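Local coordinates for protein chorismate synthase (Aquifex aeolicus, PDB 1Q1L) that catalyses the last step of chorismate biosynthesis, eliminating phosphate from 5-enolpyruvylshikimate-3-phosphate, with reduced FMN as cofactor, at residues A[164-169]-A[230-235]; A[173-178]-A[203-208]; A[20-25]-A[84-89]. All blocks are in the same frame, centred on the assembly; numbering follows the deposited sequence.

Contact 1: A[164-169]-A[230-235]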
ATOM      1  N   GLY A 164      18.774  21.122  -2.084  1.00 29.56           N
ATOM      2  CA  GLY A 164      19.778  21.491  -3.058  1.00 26.49           C
ATOM      3  C   GLY A 164      20.790  20.385  -3.168  1.00 26.96           C
ATOM      4  O   GLY A 164      20.679  19.381  -2.463  1.00 27.30           O
ATOM      5  N   SER A 165      21.783  20.570  -4.036  1.00 26.62           N
ATOM      6  CA  SER A 165      22.812  19.562  -4.231  1.00 26.72           C
ATOM      7  C   SER A 165      23.993  20.116  -5.022  1.00 27.47           C
ATOM      8  O   SER A 165      24.000  21.273  -5.441  1.00 26.99           O
ATOM      9  CB  SER A 165      22.235  18.362  -4.983  1.00 25.23           C
ATOM     10  OG  SER A 165      21.876  18.724  -6.305  1.00 22.96           O
ATOM     11  N   PHE A 166      24.992  19.270  -5.221  1.00 28.43           N
ATOM     12  CA  PHE A 166      26.182  19.652  -5.972  1.00 31.02           C
ATOM     13  C   PHE A 166      27.058  18.433  -6.167  1.00 30.24           C
ATOM     14  O   PHE A 166      27.057  17.524  -5.339  1.00 32.91           O
ATOM     15  CB  PHE A 166      26.948  20.763  -5.236  1.00 29.68           C
ATOM     16  CG  PHE A 166      27.155  20.493  -3.777  1.00 28.93           C
ATOM     17  CD1 PHE A 166      28.157  19.631  -3.349  1.00 31.53           C
ATOM     18  CD2 PHE A 166      26.320  21.074  -2.830  1.00 29.83           C
ATOM     19  CE1 PHE A 166      28.319  19.348  -1.993  1.00 30.47           C
ATOM     20  CE2 PHE A 166      26.472  20.796  -1.476  1.00 29.09           C
ATOM     21  CZ  PHE A 166      27.471  19.935  -1.059  1.00 30.87           C
ATOM     22  N   VAL A 167      27.796  18.410  -7.271  1.00 33.14           N
ATOM     23  CA  VAL A 167      28.679  17.293  -7.582  1.00 32.15           C
ATOM     24  C   VAL A 167      29.975  17.401  -6.783  1.00 34.74           C
ATOM     25  O   VAL A 167      30.519  18.491  -6.619  1.00 33.93           O
ATOM     26  CB  VAL A 167      29.005  17.270  -9.091  1.00 32.64           C
ATOM     27  CG1 VAL A 167      29.949  16.122  -9.407  1.00 33.71           C
ATOM     28  CG2 VAL A 167      27.719  17.142  -9.892  1.00 32.30           C
ATOM     29  N   VAL A 168      30.468  16.270  -6.285  1.00 36.17           N
ATOM     30  CA  VAL A 168      31.700  16.269  -5.505  1.00 37.04           C
ATOM     31  C   VAL A 168      32.825  15.487  -6.178  1.00 38.00           C
ATOM     32  O   VAL A 168      33.980  15.550  -5.747  1.00 37.98           O
ATOM     33  CB  VAL A 168      31.467  15.695  -4.094  1.00 35.40           C
ATOM     34  CG1 VAL A 168      30.433  16.533  -3.362  1.00 35.50           C
ATOM     35  CG2 VAL A 168      31.019  14.254  -4.185  1.00 37.22           C
ATOM     36  N   SER A 169      32.488  14.753  -7.234  1.00 37.47           N
ATOM     37  CA  SER A 169      33.484  13.976  -7.961  1.00 38.55           C
ATOM     38  C   SER A 169      32.944  13.463  -9.287  1.00 39.57           C
ATOM     39  O   SER A 169      31.774  13.091  -9.394  1.00 38.95           O
ATOM     40  CB  SER A 169      33.960  12.789  -7.117  1.00 39.86           C
ATOM     41  OG  SER A 169      32.932  11.826  -6.956  1.00 40.99           O
ATOM     42  N   VAL A 230      29.871  11.285  -8.106  1.00 31.27           N
ATOM     43  CA  VAL A 230      29.251  11.302  -6.796  1.00 30.54           C
ATOM     44  C   VAL A 230      28.739  12.696  -6.504  1.00 30.33           C
ATOM     45  O   VAL A 230      29.405  13.690  -6.809  1.00 32.05           O
ATOM     46  CB  VAL A 230      30.262  10.909  -5.700  1.00 30.07           C
ATOM     47  CG1 VAL A 230      29.620  11.040  -4.333  1.00 27.13           C
ATOM     48  CG2 VAL A 230      30.755   9.487  -5.929  1.00 27.42           C
ATOM     49  N   PHE A 231      27.542  12.781  -5.938  1.00 30.29           N
ATOM     50  CA  PHE A 231      26.996  14.077  -5.572  1.00 28.31           C
ATOM     51  C   PHE A 231      26.366  14.006  -4.194  1.00 27.98           C
ATOM     52  O   PHE A 231      26.102  12.923  -3.673  1.00 28.13           O
ATOM     53  CB  PHE A 231      25.969  14.572  -6.593  1.00 30.30           C
ATOM     54  CG  PHE A 231      24.821  13.637  -6.802  1.00 32.87           C
ATOM     55  CD1 PHE A 231      24.897  12.625  -7.751  1.00 31.37           C
ATOM     56  CD2 PHE A 231      23.653  13.773  -6.060  1.00 31.62           C
ATOM     57  CE1 PHE A 231      23.820  11.761  -7.960  1.00 34.77           C
ATOM     58  CE2 PHE A 231      22.573  12.909  -6.264  1.00 33.96           C
ATOM     59  CZ  PHE A 231      22.658  11.906  -7.214  1.00 29.67           C
ATOM     60  N   GLU A 232      26.155  15.167  -3.590  1.00 26.44           N
ATOM     61  CA  GLU A 232      25.547  15.224  -2.277  1.00 29.28           C
ATOM     62  C   GLU A 232      24.271  16.039  -2.402  1.00 30.14           C
ATOM     63  O   GLU A 232      24.239  17.073  -3.074  1.00 30.07           O
ATOM     64  CB  GLU A 232      26.518  15.853  -1.264  1.00 30.63           C
ATOM     65  CG  GLU A 232      27.897  15.179  -1.280  1.00 31.17           C
ATOM     66  CD  GLU A 232      28.868  15.709  -0.237  1.00 32.38           C
ATOM     67  OE1 GLU A 232      28.825  16.919   0.074  1.00 31.09           O
ATOM     68  OE2 GLU A 232      29.694  14.909   0.257  1.00 32.35           O
ATOM     69  N   VAL A 233      23.209  15.544  -1.783  1.00 27.57           N
ATOM     70  CA  VAL A 233      21.923  16.223  -1.815  1.00 25.81           C
ATOM     71  C   VAL A 233      21.602  16.576  -0.383  1.00 25.39           C
ATOM     72  O   VAL A 233      21.837  15.776   0.518  1.00 25.74           O
ATOM     73  CB  VAL A 233      20.802  15.295  -2.346  1.00 27.69           C
ATOM     74  CG1 VAL A 233      19.520  16.097  -2.563  1.00 26.52           C
ATOM     75  CG2 VAL A 233      21.243  14.635  -3.621  1.00 27.87           C
ATOM     76  N   PHE A 234      21.066  17.766  -0.161  1.00 24.66           N
ATOM     77  CA  PHE A 234      20.735  18.173   1.191  1.00 24.92           C
ATOM     78  C   PHE A 234      19.378  18.847   1.241  1.00 26.21           C
ATOM     79  O   PHE A 234      18.849  19.298   0.219  1.00 26.53           O
ATOM     80  CB  PHE A 234      21.799  19.140   1.724  1.00 25.07           C
ATOM     81  CG  PHE A 234      21.823  20.463   1.010  1.00 26.81           C
ATOM     82  CD1 PHE A 234      20.959  21.484   1.383  1.00 25.59           C
ATOM     83  CD2 PHE A 234      22.675  20.671  -0.070  1.00 25.53           C
ATOM     84  CE1 PHE A 234      20.941  22.694   0.687  1.00 26.18           C
ATOM     85  CE2 PHE A 234      22.662  21.869  -0.765  1.00 24.09           C
ATOM     86  CZ  PHE A 234      21.794  22.885  -0.385  1.00 27.26           C
ATOM     87  N   ALA A 235      18.822  18.904   2.445  1.00 24.90           N
ATOM     88  CA  ALA A 235      17.549  19.561   2.698  1.00 26.36           C
ATOM     89  C   ALA A 235      17.766  20.337   3.986  1.00 27.55           C
ATOM     90  O   ALA A 235      18.251  19.779   4.974  1.00 25.03           O
ATOM     91  CB  ALA A 235      16.435  18.534   2.875  1.00 21.80           C
TER

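Contact 2: A[173-178]-A[203-208]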
ATOM      1  N   LYS A 173      38.598  12.341 -10.677  1.00 47.74           N
ATOM      2  CA  LYS A 173      38.805  13.707 -10.209  1.00 48.30           C
ATOM      3  C   LYS A 173      37.739  14.159  -9.215  1.00 47.86           C
ATOM      4  O   LYS A 173      36.551  14.208  -9.538  1.00 46.99           O
ATOM      5  CB  LYS A 173      38.843  14.672 -11.397  1.00 47.83           C
ATOM      6  CG  LYS A 173      39.211  16.091 -10.998  1.00 51.82           C
ATOM      7  CD  LYS A 173      39.436  16.979 -12.208  1.00 53.77           C
ATOM      8  CE  LYS A 173      39.879  18.366 -11.775  1.00 55.02           C
ATOM      9  NZ  LYS A 173      41.073  18.293 -10.882  1.00 55.65           N
ATOM     10  N   GLU A 174      38.176  14.505  -8.009  1.00 46.77           N
ATOM     11  CA  GLU A 174      37.265  14.935  -6.958  1.00 47.67           C
ATOM     12  C   GLU A 174      37.434  16.406  -6.582  1.00 46.01           C
ATOM     13  O   GLU A 174      38.473  17.014  -6.851  1.00 45.66           O
ATOM     14  CB  GLU A 174      37.480  14.084  -5.705  1.00 49.80           C
ATOM     15  CG  GLU A 174      37.752  12.618  -5.980  1.00 53.35           C
ATOM     16  CD  GLU A 174      37.689  11.772  -4.721  1.00 54.84           C
ATOM     17  OE1 GLU A 174      36.573  11.569  -4.203  1.00 56.50           O
ATOM     18  OE2 GLU A 174      38.751  11.315  -4.245  1.00 56.68           O
ATOM     19  N   VAL A 175      36.402  16.977  -5.967  1.00 42.66           N
ATOM     20  CA  VAL A 175      36.472  18.360  -5.518  1.00 41.40           C
ATOM     21  C   VAL A 175      37.156  18.270  -4.158  1.00 40.60           C
ATOM     22  O   VAL A 175      36.523  17.988  -3.142  1.00 39.36           O
ATOM     23  CB  VAL A 175      35.070  18.991  -5.361  1.00 41.36           C
ATOM     24  CG1 VAL A 175      35.194  20.378  -4.750  1.00 41.28           C
ATOM     25  CG2 VAL A 175      34.381  19.081  -6.721  1.00 40.83           C
ATOM     26  N   GLU A 176      38.463  18.503  -4.157  1.00 40.99           N
ATOM     27  CA  GLU A 176      39.274  18.413  -2.949  1.00 39.84           C
ATOM     28  C   GLU A 176      38.857  19.319  -1.802  1.00 38.77           C
ATOM     29  O   GLU A 176      39.017  18.958  -0.639  1.00 36.38           O
ATOM     30  CB  GLU A 176      40.739  18.659  -3.309  1.00 43.75           C
ATOM     31  CG  GLU A 176      41.252  17.721  -4.396  1.00 45.31           C
ATOM     32  CD  GLU A 176      41.179  16.253  -3.997  1.00 46.89           C
ATOM     33  OE1 GLU A 176      41.498  15.393  -4.844  1.00 47.79           O
ATOM     34  OE2 GLU A 176      40.810  15.954  -2.841  1.00 48.58           O
ATOM     35  N   GLU A 177      38.320  20.493  -2.118  1.00 38.54           N
ATOM     36  CA  GLU A 177      37.887  21.415  -1.078  1.00 39.37           C
ATOM     37  C   GLU A 177      36.789  20.831  -0.195  1.00 39.43           C
ATOM     38  O   GLU A 177      36.570  21.308   0.917  1.00 39.15           O
ATOM     39  CB  GLU A 177      37.375  22.724  -1.691  1.00 41.86           C
ATOM     40  CG  GLU A 177      38.426  23.520  -2.441  1.00 45.07           C
ATOM     41  CD  GLU A 177      38.531  23.130  -3.898  1.00 46.85           C
ATOM     42  OE1 GLU A 177      38.376  21.931  -4.213  1.00 49.39           O
ATOM     43  OE2 GLU A 177      38.781  24.027  -4.729  1.00 50.82           O
ATOM     44  N   LEU A 178      36.109  19.794  -0.676  1.00 38.02           N
ATOM     45  CA  LEU A 178      35.008  19.203   0.086  1.00 41.15           C
ATOM     46  C   LEU A 178      35.306  17.888   0.796  1.00 40.58           C
ATOM     47  O   LEU A 178      34.382  17.205   1.238  1.00 41.13           O
ATOM     48  CB  LEU A 178      33.795  19.015  -0.830  1.00 39.40           C
ATOM     49  CG  LEU A 178      33.372  20.267  -1.604  1.00 42.37           C
ATOM     50  CD1 LEU A 178      32.194  19.945  -2.521  1.00 43.98           C
ATOM     51  CD2 LEU A 178      33.007  21.365  -0.623  1.00 42.36           C
ATOM     52  N   ARG A 203      27.886  21.471 -12.397  1.00 38.17           N
ATOM     53  CA  ARG A 203      27.264  21.587 -11.082  1.00 38.67           C
ATOM     54  C   ARG A 203      28.229  21.300  -9.932  1.00 38.71           C
ATOM     55  O   ARG A 203      27.838  20.723  -8.908  1.00 39.15           O
ATOM     56  CB  ARG A 203      26.040  20.665 -10.979  1.00 38.11           C
ATOM     57  CG  ARG A 203      24.851  21.044 -11.882  1.00 39.64           C
ATOM     58  CD  ARG A 203      23.647  21.460 -11.039  1.00 40.05           C
ATOM     59  NE  ARG A 203      23.477  20.511  -9.951  1.00 41.41           N
ATOM     60  CZ  ARG A 203      23.203  20.832  -8.695  1.00 40.35           C
ATOM     61  NH1 ARG A 203      23.046  22.097  -8.329  1.00 38.77           N
ATOM     62  NH2 ARG A 203      23.128  19.875  -7.789  1.00 44.55           N
ATOM     63  N   ILE A 204      29.492  21.687 -10.104  1.00 37.06           N
ATOM     64  CA  ILE A 204      30.476  21.517  -9.042  1.00 37.34           C
ATOM     65  C   ILE A 204      30.469  22.820  -8.238  1.00 36.36           C
ATOM     66  O   ILE A 204      30.260  23.897  -8.791  1.00 37.32           O
ATOM     67  CB  ILE A 204      31.898  21.233  -9.594  1.00 38.39           C
ATOM     68  CG1 ILE A 204      32.253  22.242 -10.685  1.00 40.52           C
ATOM     69  CG2 ILE A 204      31.974  19.809 -10.122  1.00 37.85           C
ATOM     70  CD1 ILE A 204      33.660  22.064 -11.239  1.00 43.34           C
ATOM     71  N   PRO A 205      30.679  22.733  -6.917  1.00 35.84           N
ATOM     72  CA  PRO A 205      30.694  23.876  -6.002  1.00 37.66           C
ATOM     73  C   PRO A 205      31.706  24.991  -6.302  1.00 40.25           C
ATOM     74  O   PRO A 205      31.626  26.065  -5.716  1.00 41.56           O
ATOM     75  CB  PRO A 205      30.965  23.224  -4.646  1.00 37.76           C
ATOM     76  CG  PRO A 205      30.451  21.850  -4.811  1.00 35.21           C
ATOM     77  CD  PRO A 205      30.919  21.485  -6.178  1.00 35.51           C
ATOM     78  N   PHE A 206      32.659  24.736  -7.194  1.00 43.21           N
ATOM     79  CA  PHE A 206      33.664  25.744  -7.531  1.00 45.45           C
ATOM     80  C   PHE A 206      33.800  25.880  -9.042  1.00 47.30           C
ATOM     81  O   PHE A 206      34.668  25.260  -9.655  1.00 48.40           O
ATOM     82  CB  PHE A 206      35.014  25.369  -6.909  1.00 44.33           C
ATOM     83  CG  PHE A 206      34.957  25.176  -5.418  1.00 45.45           C
ATOM     84  CD1 PHE A 206      34.468  23.994  -4.872  1.00 45.58           C
ATOM     85  CD2 PHE A 206      35.351  26.194  -4.556  1.00 44.74           C
ATOM     86  CE1 PHE A 206      34.370  23.828  -3.494  1.00 44.96           C
ATOM     87  CE2 PHE A 206      35.256  26.038  -3.175  1.00 45.93           C
ATOM     88  CZ  PHE A 206      34.764  24.852  -2.643  1.00 45.36           C
ATOM     89  N   PRO A 207      32.946  26.711  -9.662  1.00 49.00           N
ATOM     90  CA  PRO A 207      32.957  26.934 -11.110  1.00 51.57           C
ATOM     91  C   PRO A 207      34.332  27.197 -11.721  1.00 53.61           C
ATOM     92  O   PRO A 207      34.594  26.791 -12.854  1.00 54.56           O
ATOM     93  CB  PRO A 207      32.001  28.113 -11.282  1.00 51.14           C
ATOM     94  CG  PRO A 207      31.018  27.899 -10.178  1.00 49.37           C
ATOM     95  CD  PRO A 207      31.928  27.558  -9.019  1.00 49.06           C
ATOM     96  N   GLU A 208      35.211  27.874 -10.987  1.00 54.76           N
ATOM     97  CA  GLU A 208      36.544  28.149 -11.516  1.00 56.95           C
ATOM     98  C   GLU A 208      37.195  26.845 -11.964  1.00 56.56           C
ATOM     99  O   GLU A 208      37.945  26.819 -12.938  1.00 56.58           O
ATOM    100  CB  GLU A 208      37.432  28.820 -10.464  1.00 57.93           C
ATOM    101  CG  GLU A 208      37.758  27.944  -9.270  1.00 60.72           C
ATOM    102  CD  GLU A 208      36.882  28.242  -8.074  1.00 62.81           C
ATOM    103  OE1 GLU A 208      35.640  28.257  -8.230  1.00 63.56           O
ATOM    104  OE2 GLU A 208      37.438  28.460  -6.976  1.00 64.56           O
TER

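Contact 3: A[20-25]-A[84-89]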
ATOM      1  N   LYS A  20       5.061   9.691 -27.538  1.00 43.72           N
ATOM      2  CA  LYS A  20       4.443  11.006 -27.536  1.00 43.38           C
ATOM      3  C   LYS A  20       4.988  11.862 -26.396  1.00 42.70           C
ATOM      4  O   LYS A  20       5.295  13.038 -26.588  1.00 42.29           O
ATOM      5  CB  LYS A  20       2.928  10.866 -27.417  1.00 44.36           C
ATOM      6  CG  LYS A  20       2.322   9.989 -28.509  1.00 48.12           C
ATOM      7  CD  LYS A  20       0.811   9.902 -28.380  1.00 48.21           C
ATOM      8  CE  LYS A  20       0.211   9.039 -29.479  1.00 49.52           C
ATOM      9  NZ  LYS A  20      -1.277   9.058 -29.412  1.00 51.33           N
ATOM     10  N   GLY A  21       5.122  11.271 -25.213  1.00 40.54           N
ATOM     11  CA  GLY A  21       5.630  12.029 -24.083  1.00 39.40           C
ATOM     12  C   GLY A  21       5.612  11.276 -22.766  1.00 37.07           C
ATOM     13  O   GLY A  21       5.391  10.069 -22.729  1.00 35.95           O
ATOM     14  N   LEU A  22       5.854  12.000 -21.680  1.00 35.75           N
ATOM     15  CA  LEU A  22       5.865  11.398 -20.351  1.00 35.91           C
ATOM     16  C   LEU A  22       4.665  11.920 -19.580  1.00 34.70           C
ATOM     17  O   LEU A  22       4.352  13.109 -19.639  1.00 33.52           O
ATOM     18  CB  LEU A  22       7.147  11.773 -19.611  1.00 34.95           C
ATOM     19  CG  LEU A  22       8.454  11.522 -20.370  1.00 36.88           C
ATOM     20  CD1 LEU A  22       9.623  12.039 -19.545  1.00 36.72           C
ATOM     21  CD2 LEU A  22       8.608  10.042 -20.666  1.00 36.54           C
ATOM     22  N   THR A  23       3.988  11.028 -18.865  1.00 33.53           N
ATOM     23  CA  THR A  23       2.823  11.425 -18.088  1.00 31.74           C
ATOM     24  C   THR A  23       3.019  11.096 -16.614  1.00 31.21           C
ATOM     25  O   THR A  23       3.609  10.077 -16.266  1.00 30.71           O
ATOM     26  CB  THR A  23       1.549  10.711 -18.589  1.00 33.57           C
ATOM     27  OG1 THR A  23       1.433  10.886 -20.004  1.00 35.59           O
ATOM     28  CG2 THR A  23       0.303  11.302 -17.929  1.00 32.88           C
ATOM     29  N   ALA A  24       2.515  11.969 -15.750  1.00 31.21           N
ATOM     30  CA  ALA A  24       2.619  11.759 -14.316  1.00 30.25           C
ATOM     31  C   ALA A  24       1.373  12.271 -13.634  1.00 29.47           C
ATOM     32  O   ALA A  24       0.793  13.272 -14.053  1.00 29.16           O
ATOM     33  CB  ALA A  24       3.837  12.489 -13.755  1.00 29.35           C
ATOM     34  N   ILE A  25       0.955  11.556 -12.595  1.00 27.84           N
ATOM     35  CA  ILE A  25      -0.188  11.956 -11.796  1.00 27.65           C
ATOM     36  C   ILE A  25       0.284  11.892 -10.355  1.00 26.97           C
ATOM     37  O   ILE A  25       0.758  10.853  -9.891  1.00 27.40           O
ATOM     38  CB  ILE A  25      -1.408  11.014 -11.974  1.00 27.40           C
ATOM     39  CG1 ILE A  25      -1.936  11.102 -13.413  1.00 26.84           C
ATOM     40  CG2 ILE A  25      -2.507  11.420 -10.998  1.00 25.87           C
ATOM     41  CD1 ILE A  25      -3.146  10.220 -13.708  1.00 23.56           C
ATOM     42  N   ILE A  84       4.657  15.739 -20.389  1.00 38.26           N
ATOM     43  CA  ILE A  84       5.888  16.311 -20.916  1.00 41.80           C
ATOM     44  C   ILE A  84       6.100  15.767 -22.324  1.00 44.78           C
ATOM     45  O   ILE A  84       6.440  14.596 -22.494  1.00 44.12           O
ATOM     46  CB  ILE A  84       7.120  15.917 -20.068  1.00 39.54           C
ATOM     47  CG1 ILE A  84       6.966  16.426 -18.635  1.00 38.72           C
ATOM     48  CG2 ILE A  84       8.386  16.491 -20.696  1.00 38.33           C
ATOM     49  CD1 ILE A  84       8.013  15.878 -17.682  1.00 34.70           C
ATOM     50  N   ARG A  85       5.896  16.608 -23.329  1.00 49.55           N
ATOM     51  CA  ARG A  85       6.078  16.169 -24.706  1.00 55.52           C
ATOM     52  C   ARG A  85       7.542  15.858 -24.987  1.00 57.62           C
ATOM     53  O   ARG A  85       8.436  16.538 -24.485  1.00 57.51           O
ATOM     54  CB  ARG A  85       5.580  17.239 -25.681  1.00 57.34           C
ATOM     55  CG  ARG A  85       4.073  17.436 -25.662  1.00 61.56           C
ATOM     56  CD  ARG A  85       3.605  18.298 -26.828  1.00 65.48           C
ATOM     57  NE  ARG A  85       2.150  18.452 -26.848  1.00 69.08           N
ATOM     58  CZ  ARG A  85       1.480  19.112 -27.789  1.00 70.96           C
ATOM     59  NH1 ARG A  85       2.129  19.684 -28.795  1.00 70.57           N
ATOM     60  NH2 ARG A  85       0.157  19.203 -27.721  1.00 71.06           N
ATOM     61  N   ASN A  86       7.783  14.816 -25.777  1.00 62.29           N
ATOM     62  CA  ASN A  86       9.146  14.440 -26.126  1.00 67.44           C
ATOM     63  C   ASN A  86       9.638  15.279 -27.303  1.00 71.22           C
ATOM     64  O   ASN A  86      10.842  15.391 -27.536  1.00 72.44           O
ATOM     65  CB  ASN A  86       9.224  12.947 -26.457  1.00 66.70           C
ATOM     66  CG  ASN A  86       9.166  12.071 -25.213  1.00 67.46           C
ATOM     67  OD1 ASN A  86       9.912  12.283 -24.254  1.00 65.69           O
ATOM     68  ND2 ASN A  86       8.282  11.080 -25.225  1.00 67.06           N
ATOM     69  N   ARG A  87       8.692  15.874 -28.029  1.00 75.02           N
ATOM     70  CA  ARG A  87       8.989  16.736 -29.173  1.00 78.11           C
ATOM     71  C   ARG A  87       9.713  16.038 -30.319  1.00 79.94           C
ATOM     72  O   ARG A  87       9.339  16.193 -31.482  1.00 80.19           O
ATOM     73  CB  ARG A  87       9.795  17.948 -28.706  1.00 78.67           C
ATOM     74  CG  ARG A  87       9.066  18.777 -27.666  1.00 79.65           C
ATOM     75  CD  ARG A  87       9.846  20.015 -27.275  1.00 80.50           C
ATOM     76  NE  ARG A  87       9.117  20.821 -26.299  1.00 81.50           N
ATOM     77  CZ  ARG A  87       7.911  21.342 -26.510  1.00 82.10           C
ATOM     78  NH1 ARG A  87       7.291  21.143 -27.665  1.00 82.39           N
ATOM     79  NH2 ARG A  87       7.324  22.061 -25.563  1.00 81.68           N
ATOM     80  N   ASP A  88      10.753  15.278 -29.994  1.00 81.85           N
ATOM     81  CA  ASP A  88      11.507  14.547 -31.003  1.00 83.67           C
ATOM     82  C   ASP A  88      10.637  13.384 -31.461  1.00 84.16           C
ATOM     83  O   ASP A  88      11.117  12.266 -31.652  1.00 84.27           O
ATOM     84  CB  ASP A  88      12.812  14.019 -30.406  1.00 84.38           C
ATOM     85  CG  ASP A  88      13.617  15.103 -29.721  1.00 85.89           C
ATOM     86  OD1 ASP A  88      13.967  16.098 -30.389  1.00 86.60           O
ATOM     87  OD2 ASP A  88      13.896  14.963 -28.513  1.00 87.52           O
ATOM     88  N   TRP A  89       9.350  13.668 -31.631  1.00 84.28           N
ATOM     89  CA  TRP A  89       8.383  12.665 -32.047  1.00 84.93           C
ATOM     90  C   TRP A  89       7.918  12.928 -33.476  1.00 85.24           C
ATOM     91  O   TRP A  89       8.631  13.549 -34.266  1.00 85.91           O
ATOM     92  CB  TRP A  89       7.185  12.687 -31.094  1.00 84.31           C
ATOM     93  CG  TRP A  89       6.281  11.505 -31.229  1.00 83.63           C
ATOM     94  CD1 TRP A  89       6.601  10.199 -30.993  1.00 83.50           C
ATOM     95  CD2 TRP A  89       4.906  11.517 -31.627  1.00 83.24           C
ATOM     96  NE1 TRP A  89       5.509   9.395 -31.219  1.00 83.30           N
ATOM     97  CE2 TRP A  89       4.454  10.177 -31.610  1.00 83.44           C
ATOM     98  CE3 TRP A  89       4.010  12.528 -31.998  1.00 83.27           C
ATOM     99  CZ2 TRP A  89       3.144   9.823 -31.949  1.00 83.46           C
ATOM    100  CZ3 TRP A  89       2.706  12.175 -32.337  1.00 83.84           C
ATOM    101  CH2 TRP A  89       2.287  10.833 -32.309  1.00 83.65           C
TER

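Contact 1: A[164-169]-A[230-235]
G164 and F234 form a hydrogen-bonded antiparallel pair, F234 N reaching G164 O at 2.8 Å. F166 and E232 repeat this pattern two residues on. Beyond V167 the register slips by one: V230 O accepts from both V168 N (2.8 Å) and S169 N (3.3 Å), so V168 and S169 face V230 in a classic beta bulge.

The F234 ring folds back over the glycine, its CG between backbone N and carbonyl carbon (chi1 67°). G164 CA lies 3.9 Å from the ring centroid, a CH-pi contact over the face. Glycine suits the site, since a beta carbon would lie 2.7 Å from F234 CZ. The F166 and F234 side chains cross at about a right angle, meeting at their CE2 atoms.

V168 CG2 packs on V230 CG1 at 3.5 Å. E232 OE1 lies at the edge of the F166 ring, 3.2 Å from CE1. This buried carboxylate is satisfied by Y183 through OE1 and by salt bridges from OE2 to K181 and R320.

Strand 317-323 lies beside strand 229-236 in the same sheet. Helix 356-379 packs against F231 and V233 on one face, while helix 187-197 meets F166 and F234 on the other.

Contact 2: A[173-178]-A[203-208]
L178 N donates to V175 O at 3.1 Å, and this backbone bond closes the short 3-10 turn at 176-177. V175, E177 and L178 all point their side chains toward the loop at 203-208, where F206 receives much of the contact.

E177 lies over one face of the F206 ring. Its CB is 3.5 Å from F206 CZ, and its CG makes a CH-pi contact 4.2 Å from the ring centroid. The bend at chi2 (89°) turns CD across the ring, and the carboxylate stacks with its plane only 14° from that of the phenyl, OE2 lying above the rim. Glutamate suits this partly exposed edge: its methylenes pack on the aromatic while its acid end makes a long, weak ion pair with K209.

The turn follows the short edge strand 173-174 of the five-stranded sheet, and the loop joins helices 187-197 and 210-221. Branched and cyclic apolar residues fill the space between: V175 CG1 meets F206 CD1 at 3.7 Å, and V175 CG2 rests near I204 CG2 and P205 CD. L178 straddles P205 and F206, with CD1 tight against P205 CG (3.5 Å) and CD2 at the edge of the phenyl ring, near CE1. K196 makes a cation-pi contact with the same ring.

Contact 3: A[20-25]-A[84-89]
Strands 21-27 and 80-85 are the two inner strands of a four-stranded antiparallel sheet, and they meet here through L22 and I84 just where the second strand runs out into a loop. L22 and I84 are a hydrogen-bonded pair: L22 N reaches I84 O and I84 N reaches L22 O, both at 2.8 Å. Their side chains share one face of the sheet, with CB to CB at 4.2 Å, and these bulky aliphatic groups turn to helix 142-157, L22 on A143 and I84 on A147.

G21 opposes R85 in a non-hydrogen-bonded pair. Glycine fits because a beta carbon would fall 2.5 Å from I84 O. The pairing persists past the strand end, where N86 N donates to K20 O at 3.2 Å in a nearly straight bond (171°). The amide of N86 then turns back over the glycine, ND2 coming 3.0 Å from G21 CA. Both its ends are used, ND2 giving to G19 O and OD1 accepting from R140 NH1: a donor and an acceptor on one short side chain, which suits an asparagine just after the strand.

Beyond this, K20 runs side by side with W89. The lysine chain is extended beyond CG, and CG sits over one face of the indole, 3.9 Å from the centroid of its six-membered ring, a CH-pi contact. Lysine supplies both apolar methylenes for the ring and an ammonium, NZ, that makes a salt bridge to E65 of a neighbouring subunit. L22 also lies about 5 Å, side chain to side chain, from R136, predicted to bind FMN. Such a helix-covered antiparallel sheet is characteristic of the beta-alpha-beta sandwich of chorismate synthase.

Contact 3 closes first along the chain, before contact 1 opens; contact 2 is nested within the loop that contact 1 closes. Contacts 1 and 2 adjoin, with centres 11 Å apart: strands 162-170 and 173-174 are neighbours in the five-stranded sheet, V168 O probably accepts from V175 N, and V167 N probably donates to R203 O. Contact 2 thus packs a turn and a loop beside the outermost strand, within this chain, of the sheet whose inner strands make contact 1. Contact 3 belongs to the separate four-stranded sheet, its centre 28 Å from that of contact 1 and 34 Å from that of contact 2. The contacts thus sample both sheets of the sandwich, with contact 3 reaching a neighbouring subunit through K20.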